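PDB 3TTG: putative aminomethyltransferase, which probably binds folate and may transfer one-carbon groups, like the T-protein of the glycine cleavage system. Local coordinates for residues Y221-T226 / R312-D317. Sequence-based numbering, arbitrary orientation.
Sequences YLAYLT and RTSSSD
Arg312 reaches from its strand to the helix and grips the hydroxyl of Thr226 side-on. Arg312 NE and Arg312 NH2 both donate to Thr226 OG1, each at 3.1 Å, and the oxygen lies in the guanidinium plane; both N-H bonds are somewhat bent because one atom serves both. From CG to NE the arginine chain is extended, and it meets Thr226 coming from the opposite direction. Thr226 OG1 sits anti to its carbonyl carbon (chi1 -49°), where it can also donate back along the helix to Leu222 O at 2.7 Å. That carbonyl takes the backbone N of Thr226 as well, from the other face of its plane. Ser314 OG approaches the same hydroxyl, 3.3 Å from Thr226 OG1, though its proton has a second possible acceptor. A valine in place of Thr226 would probably cost Arg312 NE its acceptor here and Leu222 O its second donor. Beside these bonds, Leu222 CD1 lies 3.8 Å from Arg312 NE, its side chain slanting across the arginine. Further along, the Ser314 side chain packs on Ala223, whose CB touches Ser315 O at 3.5 Å; that buried carbonyl has no hydrogen-bonding partner in the model. Arg312 NH1 forms a salt bridge with Glu236, and NH2, besides gripping Thr226, also donates to Ile230 O. Helix 218-227, from the folate-binding family region, thus crosses strand 306-316 of the C-terminal barrel nearly at right angles (101°), with helix 29-34 against Ala223 and strand 321-329 alongside, its Ile323 touching Thr226.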
ATOM      1  N   TYR A 221     -10.341  -1.791  -9.160  1.00 31.11           N
ATOM      2  CA  TYR A 221      -9.036  -2.002  -8.506  1.00 29.81           C
ATOM      3  C   TYR A 221      -9.052  -1.409  -7.049  1.00 32.48           C
ATOM      4  O   TYR A 221      -8.733  -2.102  -6.078  1.00 29.72           O
ATOM      5  CB  TYR A 221      -7.925  -1.389  -9.348  1.00 30.17           C
ATOM      6  CG  TYR A 221      -6.561  -1.476  -8.666  1.00 31.18           C
ATOM      7  CD1 TYR A 221      -5.939  -2.711  -8.450  1.00 33.30           C
ATOM      8  CD2 TYR A 221      -5.949  -0.345  -8.145  1.00 31.62           C
ATOM      9  CE1 TYR A 221      -4.706  -2.798  -7.806  1.00 32.77           C
ATOM     10  CE2 TYR A 221      -4.718  -0.418  -7.504  1.00 31.82           C
ATOM     11  CZ  TYR A 221      -4.101  -1.645  -7.341  1.00 33.61           C
ATOM     12  OH  TYR A 221      -2.868  -1.663  -6.763  1.00 32.08           O
ATOM     13  N   LEU A 222      -9.497  -0.174  -6.900  1.00 32.12           N
ATOM     14  CA  LEU A 222      -9.619   0.467  -5.585  1.00 31.27           C
ATOM     15  C   LEU A 222     -10.631  -0.255  -4.667  1.00 31.70           C
ATOM     16  O   LEU A 222     -10.359  -0.354  -3.473  1.00 28.87           O
ATOM     17  CB  LEU A 222      -9.982   1.963  -5.692  1.00 33.84           C
ATOM     18  CG  LEU A 222      -8.891   2.921  -5.333  1.00 48.31           C
ATOM     19  CD1 LEU A 222      -8.584   2.848  -3.792  1.00 51.19           C
ATOM     20  CD2 LEU A 222      -7.576   2.636  -6.120  1.00 55.70           C
ATOM     21  N   ALA A 223     -11.794  -0.722  -5.202  1.00 28.28           N
ATOM     22  CA  ALA A 223     -12.761  -1.492  -4.437  1.00 29.40           C
ATOM     23  C   ALA A 223     -12.094  -2.772  -3.912  1.00 31.33           C
ATOM     24  O   ALA A 223     -12.227  -3.104  -2.719  1.00 29.04           O
ATOM     25  CB  ALA A 223     -13.970  -1.806  -5.299  1.00 30.38           C
ATOM     26  N   TYR A 224     -11.328  -3.458  -4.788  1.00 28.16           N
ATOM     27  CA  TYR A 224     -10.627  -4.664  -4.412  1.00 29.28           C
ATOM     28  C   TYR A 224      -9.666  -4.371  -3.229  1.00 32.08           C
ATOM     29  O   TYR A 224      -9.686  -5.088  -2.211  1.00 28.63           O
ATOM     30  CB  TYR A 224      -9.860  -5.262  -5.634  1.00 30.90           C
ATOM     31  CG  TYR A 224      -9.042  -6.466  -5.239  1.00 30.54           C
ATOM     32  CD1 TYR A 224      -9.522  -7.753  -5.431  1.00 33.29           C
ATOM     33  CD2 TYR A 224      -7.776  -6.320  -4.690  1.00 29.92           C
ATOM     34  CE1 TYR A 224      -8.784  -8.871  -5.024  1.00 32.44           C
ATOM     35  CE2 TYR A 224      -7.031  -7.425  -4.277  1.00 30.41           C
ATOM     36  CZ  TYR A 224      -7.548  -8.701  -4.430  1.00 37.07           C
ATOM     37  OH  TYR A 224      -6.796  -9.802  -4.073  1.00 39.53           O
ATOM     38  N   LEU A 225      -8.832  -3.331  -3.359  1.00 28.64           N
ATOM     39  CA  LEU A 225      -7.892  -2.985  -2.270  1.00 27.78           C
ATOM     40  C   LEU A 225      -8.635  -2.613  -0.983  1.00 30.20           C
ATOM     41  O   LEU A 225      -8.199  -2.970   0.133  1.00 26.74           O
ATOM     42  CB  LEU A 225      -6.948  -1.835  -2.644  1.00 26.48           C
ATOM     43  CG  LEU A 225      -5.983  -2.079  -3.798  1.00 30.53           C
ATOM     44  CD1 LEU A 225      -5.180  -0.824  -4.056  1.00 32.21           C
ATOM     45  CD2 LEU A 225      -5.109  -3.296  -3.574  1.00 28.57           C
ATOM     46  N   THR A 226      -9.760  -1.903  -1.120  1.00 28.76           N
ATOM     47  CA  THR A 226     -10.541  -1.517   0.105  1.00 28.70           C
ATOM     48  C   THR A 226     -11.173  -2.765   0.739  1.00 30.49           C
ATOM     49  O   THR A 226     -11.176  -2.881   1.980  1.00 26.03           O
ATOM     50  CB  THR A 226     -11.589  -0.449  -0.219  1.00 29.91           C
ATOM     51  OG1 THR A 226     -10.884   0.575  -0.962  1.00 29.02           O
ATOM     52  CG2 THR A 226     -12.210   0.174   1.072  1.00 27.60           C
ATOM     53  N   ARG A 312     -11.307   7.235   3.160  1.00 26.57           N
ATOM     54  CA  ARG A 312     -11.693   6.861   1.816  1.00 27.27           C
ATOM     55  C   ARG A 312     -12.820   5.892   1.870  1.00 30.06           C
ATOM     56  O   ARG A 312     -13.015   5.159   2.884  1.00 29.84           O
ATOM     57  CB  ARG A 312     -10.527   6.284   0.940  1.00 26.97           C
ATOM     58  CG  ARG A 312     -10.156   4.805   1.126  1.00 29.88           C
ATOM     59  CD  ARG A 312      -9.133   4.378   0.106  1.00 34.18           C
ATOM     60  NE  ARG A 312      -9.027   2.919  -0.027  1.00 30.54           N
ATOM     61  CZ  ARG A 312      -8.037   2.147   0.419  1.00 31.82           C
ATOM     62  NH1 ARG A 312      -6.996   2.674   1.040  1.00 29.32           N
ATOM     63  NH2 ARG A 312      -8.035   0.866   0.159  1.00 29.19           N
ATOM     64  N   THR A 313     -13.560   5.850   0.764  1.00 27.68           N
ATOM     65  CA  THR A 313     -14.640   4.881   0.628  1.00 27.80           C
ATOM     66  C   THR A 313     -14.635   4.270  -0.762  1.00 33.60           C
ATOM     67  O   THR A 313     -14.146   4.869  -1.721  1.00 31.62           O
ATOM     68  CB  THR A 313     -16.071   5.492   0.925  1.00 36.63           C
ATOM     69  OG1 THR A 313     -16.360   6.530   0.004  1.00 34.74           O
ATOM     70  CG2 THR A 313     -16.225   6.043   2.316  1.00 38.66           C
ATOM     71  N   SER A 314     -15.233   3.087  -0.868  1.00 31.52           N
ATOM     72  CA  SER A 314     -15.522   2.413  -2.132  1.00 31.45           C
ATOM     73  C   SER A 314     -16.882   1.749  -2.014  1.00 36.19           C
ATOM     74  O   SER A 314     -17.300   1.379  -0.930  1.00 35.64           O
ATOM     75  CB  SER A 314     -14.493   1.322  -2.497  1.00 32.82           C
ATOM     76  OG  SER A 314     -13.223   1.767  -2.960  1.00 48.35           O
ATOM     77  N   SER A 315     -17.476   1.438  -3.126  1.00 36.49           N
ATOM     78  CA  SER A 315     -18.582   0.472  -3.170  1.00 36.28           C
ATOM     79  C   SER A 315     -18.025  -0.936  -3.021  1.00 40.76           C
ATOM     80  O   SER A 315     -16.915  -1.214  -3.484  1.00 39.58           O
ATOM     81  CB  SER A 315     -19.302   0.548  -4.506  1.00 39.75           C
ATOM     82  OG  SER A 315     -19.967   1.783  -4.654  1.00 45.04           O
ATOM     83  N   SER A 316     -18.794  -1.835  -2.403  1.00 37.38           N
ATOM     84  CA  SER A 316     -18.524  -3.272  -2.365  1.00 35.79           C
ATOM     85  C   SER A 316     -19.796  -4.024  -2.738  1.00 38.50           C
ATOM     86  O   SER A 316     -20.753  -3.998  -1.966  1.00 36.06           O
ATOM     87  CB  SER A 316     -18.045  -3.732  -0.991  1.00 36.31           C
ATOM     88  OG  SER A 316     -17.880  -5.138  -0.956  1.00 34.57           O
ATOM     89  N   ASP A 317     -19.799  -4.718  -3.903  1.00 36.15           N
ATOM     90  CA  ASP A 317     -20.913  -5.559  -4.294  1.00 36.72           C
ATOM     91  C   ASP A 317     -20.957  -6.798  -3.401  1.00 39.75           C
ATOM     92  O   ASP A 317     -22.035  -7.232  -3.020  1.00 37.54           O
ATOM     93  CB  ASP A 317     -20.813  -5.987  -5.754  1.00 38.31           C
ATOM     94  CG  ASP A 317     -22.042  -6.759  -6.211  1.00 43.73           C
ATOM     95  OD1 ASP A 317     -23.142  -6.328  -5.918  1.00 44.23           O
ATOM     96  OD2 ASP A 317     -21.879  -7.828  -6.817  1.00 52.90           O
TER